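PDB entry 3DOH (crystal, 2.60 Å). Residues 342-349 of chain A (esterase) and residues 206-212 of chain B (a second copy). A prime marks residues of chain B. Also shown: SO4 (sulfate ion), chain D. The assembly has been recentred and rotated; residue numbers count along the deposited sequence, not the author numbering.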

# COMPACT_ATOMS: atom_id res chain seq x y z
N ARG A 342 -7.72 -12.56 43.41
CA ARG A 342 -6.88 -12.03 42.33
C ARG A 342 -7.64 -11.04 41.45
O ARG A 342 -8.89 -11.01 41.40
CB ARG A 342 -6.35 -13.12 41.41
CG ARG A 342 -5.51 -14.19 42.07
CD ARG A 342 -5.11 -15.22 41.04
NE ARG A 342 -4.17 -16.13 41.66
CZ ARG A 342 -3.27 -16.88 41.01
NH1 ARG A 342 -3.18 -16.85 39.67
NH2 ARG A 342 -2.46 -17.67 41.73
N TYR A 343 -6.87 -10.22 40.74
CA TYR A 343 -7.38 -9.11 39.97
C TYR A 343 -6.41 -8.74 38.88
O TYR A 343 -5.28 -8.30 39.16
CB TYR A 343 -7.64 -7.89 40.85
CG TYR A 343 -8.33 -6.77 40.14
CD1 TYR A 343 -9.52 -7.00 39.42
CD2 TYR A 343 -7.83 -5.49 40.20
CE1 TYR A 343 -10.15 -5.95 38.75
CE2 TYR A 343 -8.46 -4.44 39.56
CZ TYR A 343 -9.61 -4.65 38.84
OH TYR A 343 -10.20 -3.54 38.19
N THR A 344 -6.88 -8.94 37.66
CA THR A 344 -6.27 -8.50 36.44
C THR A 344 -7.18 -7.40 35.91
O THR A 344 -8.35 -7.67 35.63
CB THR A 344 -6.29 -9.67 35.46
OG1 THR A 344 -5.62 -10.78 36.06
CG2 THR A 344 -5.59 -9.31 34.16
N GLU A 345 -6.67 -6.18 35.78
CA GLU A 345 -7.41 -5.07 35.18
C GLU A 345 -6.72 -4.63 33.92
O GLU A 345 -5.65 -3.99 33.98
CB GLU A 345 -7.51 -3.89 36.12
CG GLU A 345 -8.32 -2.73 35.57
CD GLU A 345 -8.25 -1.49 36.48
OE1 GLU A 345 -8.58 -1.58 37.69
OE2 GLU A 345 -7.85 -0.41 35.99
N TYR A 346 -7.33 -4.97 32.79
CA TYR A 346 -6.86 -4.58 31.48
C TYR A 346 -6.69 -3.05 31.31
O TYR A 346 -7.67 -2.30 31.39
CB TYR A 346 -7.81 -5.14 30.39
CG TYR A 346 -7.95 -6.65 30.42
CD1 TYR A 346 -6.88 -7.46 30.04
CD2 TYR A 346 -9.14 -7.26 30.83
CE1 TYR A 346 -6.97 -8.86 30.07
CE2 TYR A 346 -9.26 -8.66 30.86
CZ TYR A 346 -8.16 -9.45 30.47
OH TYR A 346 -8.22 -10.82 30.50
N GLU A 347 -5.44 -2.63 31.07
CA GLU A 347 -5.08 -1.23 30.81
C GLU A 347 -5.90 -0.56 29.69
O GLU A 347 -6.20 -1.20 28.67
CB GLU A 347 -3.63 -1.12 30.36
CG GLU A 347 -2.58 -1.30 31.40
CD GLU A 347 -1.17 -1.14 30.76
OE1 GLU A 347 -0.72 -2.10 30.08
OE2 GLU A 347 -0.52 -0.04 30.93
N LYS A 348 -6.18 0.73 29.89
CA LYS A 348 -6.74 1.60 28.85
C LYS A 348 -6.06 1.37 27.53
O LYS A 348 -4.84 1.35 27.48
CB LYS A 348 -6.54 3.06 29.23
CG LYS A 348 -7.04 4.05 28.17
CD LYS A 348 -7.24 5.45 28.73
CE LYS A 348 -7.76 6.35 27.63
NZ LYS A 348 -9.21 6.14 27.45
N GLY A 349 -6.84 1.19 26.48
CA GLY A 349 -6.27 0.90 25.18
C GLY A 349 -5.95 -0.57 24.85
O GLY A 349 -5.91 -0.94 23.67
N PRO B 206 -3.90 2.24 40.30
CA PRO B 206 -5.06 1.54 40.92
C PRO B 206 -5.13 0.02 40.76
O PRO B 206 -5.34 -0.68 41.75
CB PRO B 206 -6.25 2.23 40.29
CG PRO B 206 -5.77 3.64 40.15
CD PRO B 206 -4.30 3.57 39.79
N ARG B 207 -4.90 -0.52 39.57
CA ARG B 207 -4.96 -2.01 39.40
C ARG B 207 -4.12 -2.79 40.42
O ARG B 207 -4.49 -3.89 40.84
CB ARG B 207 -4.61 -2.45 37.96
CG ARG B 207 -3.19 -2.07 37.49
CD ARG B 207 -2.91 -2.50 36.06
NE ARG B 207 -4.06 -2.16 35.25
CZ ARG B 207 -4.19 -1.00 34.61
NH1 ARG B 207 -3.18 -0.11 34.68
NH2 ARG B 207 -5.29 -0.73 33.90
N TYR B 208 -2.97 -2.21 40.81
CA TYR B 208 -2.12 -2.88 41.76
C TYR B 208 -2.37 -2.41 43.17
O TYR B 208 -2.40 -3.23 44.11
CB TYR B 208 -0.63 -2.73 41.38
CG TYR B 208 -0.34 -3.30 40.05
CD1 TYR B 208 -0.59 -4.66 39.76
CD2 TYR B 208 0.13 -2.49 39.02
CE1 TYR B 208 -0.35 -5.19 38.52
CE2 TYR B 208 0.39 -3.02 37.75
CZ TYR B 208 0.13 -4.37 37.51
OH TYR B 208 0.35 -4.89 36.28
N GLN B 209 -2.57 -1.11 43.34
CA GLN B 209 -2.77 -0.56 44.68
C GLN B 209 -3.90 -1.21 45.46
O GLN B 209 -3.80 -1.42 46.65
CB GLN B 209 -3.06 0.92 44.58
CG GLN B 209 -1.81 1.68 44.38
CD GLN B 209 -0.94 1.62 45.59
OE1 GLN B 209 -1.44 1.57 46.73
NE2 GLN B 209 0.38 1.63 45.38
N VAL B 210 -4.96 -1.53 44.75
CA VAL B 210 -6.18 -2.09 45.30
C VAL B 210 -5.98 -3.54 45.76
O VAL B 210 -6.74 -4.04 46.60
CB VAL B 210 -7.27 -2.00 44.23
CG1 VAL B 210 -7.38 -3.32 43.40
CG2 VAL B 210 -8.55 -1.60 44.84
N VAL B 211 -4.95 -4.21 45.24
CA VAL B 211 -4.58 -5.54 45.79
C VAL B 211 -3.33 -5.54 46.66
O VAL B 211 -3.17 -6.42 47.51
CB VAL B 211 -4.58 -6.69 44.72
CG1 VAL B 211 -5.92 -6.75 44.05
CG2 VAL B 211 -3.55 -6.46 43.68
N HIS B 212 -2.45 -4.57 46.46
CA HIS B 212 -1.24 -4.44 47.26
C HIS B 212 -0.89 -2.98 47.51
O HIS B 212 0.07 -2.46 46.94
CB HIS B 212 -0.06 -5.15 46.58
CG HIS B 212 -0.41 -6.51 46.04
ND1 HIS B 212 -0.71 -6.73 44.71
CD2 HIS B 212 -0.50 -7.71 46.65
CE1 HIS B 212 -0.97 -8.01 44.53
NE2 HIS B 212 -0.85 -8.63 45.69
S SO4 D . -4.44 2.91 32.68
O1 SO4 D . -3.14 2.44 33.25
O2 SO4 D . -5.15 3.95 33.40
O3 SO4 D . -5.33 1.75 32.52
O4 SO4 D . -4.16 3.57 31.42
O HOH W 1 -3.94 -6.19 39.27

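This is a small, mostly polar contact between two copies of the esterase, in which one arginine, Arg207′, reaches from a helix to a strand and its following loop, while a tyrosine packs against two valines at the other end. Together the two stretches bury 343 Å². The strand of chain A runs through Tyr343 and leads into a loop by Glu347; chain B offers a short helix starting at Pro206′, and the turn that follows. The backbones come nearest at Glu345 and Arg207′, with CA atoms 5.8 Å apart, and the CA atoms of Tyr343 and Val211′ are 7.4 Å apart; no direct backbone-to-backbone hydrogen bond forms. The alternation of an extended chain selects which side chains meet chain B, for Tyr343 and Glu345 point toward it while Arg342, Thr344 and Tyr346 point away.

Arg207′ has its CA-to-CB bond directed sideways, yet its long side chain brings the guanidinium close to chain A. Its NE donates to the backbone O of Glu345 at 2.7 Å, and NH2 adds a weak bond to the same Glu345 O at 3.3 Å. The oxygen lies near the guanidinium plane, where the NE-H can reach it well and the NH2 group only at a poor angle. The carboxylate of Glu345 works differently: its OE2 lies 3.3 Å from NH2 of Arg207′ but well out of the guanidinium plane, making a salt bridge by charge alone. Within chain A, OH of Tyr343 donates to OE1 of Glu345 at 2.6 Å, helping to hold that carboxylate in position. Over one face of the guanidinium lies the aliphatic part of Glu347, with CG 3.5 Å from NH1 of Arg207′; a flat, delocalised cation accepts such carbon contact readily.

NH1 and NH2 also each donate to a sulfate, probably from the crystallisation liquor. NH1 of Arg207′ donates to sulfate O1 at 2.9 Å and NH2 to sulfate O3 at 2.8 Å, a paired arrangement suited to a tetrahedral oxyanion. The backbone N of Lys348 donates to the same sulfate O3 at 2.9 Å, so the anion links the two chains.

Tyr343 supplies the apolar part. Its CB lies 3.8 Å from CG1 of Val211′, and its ring atom CD2 3.9 Å from CG1 of Val210′; the branched, apolar valine side chains offer methyl groups to the carbon atoms of Tyr343, while its hydroxyl is bonded to Glu345 within chain A. The backbone O of Arg207′ sits at the ring's edge, 3.8 Å from CD2 of Tyr343. Nearby, a water lies 2.5 Å from O of Tyr343 and 2.8 Å from O of Arg207′, bridging two carbonyls that cannot bond to each other.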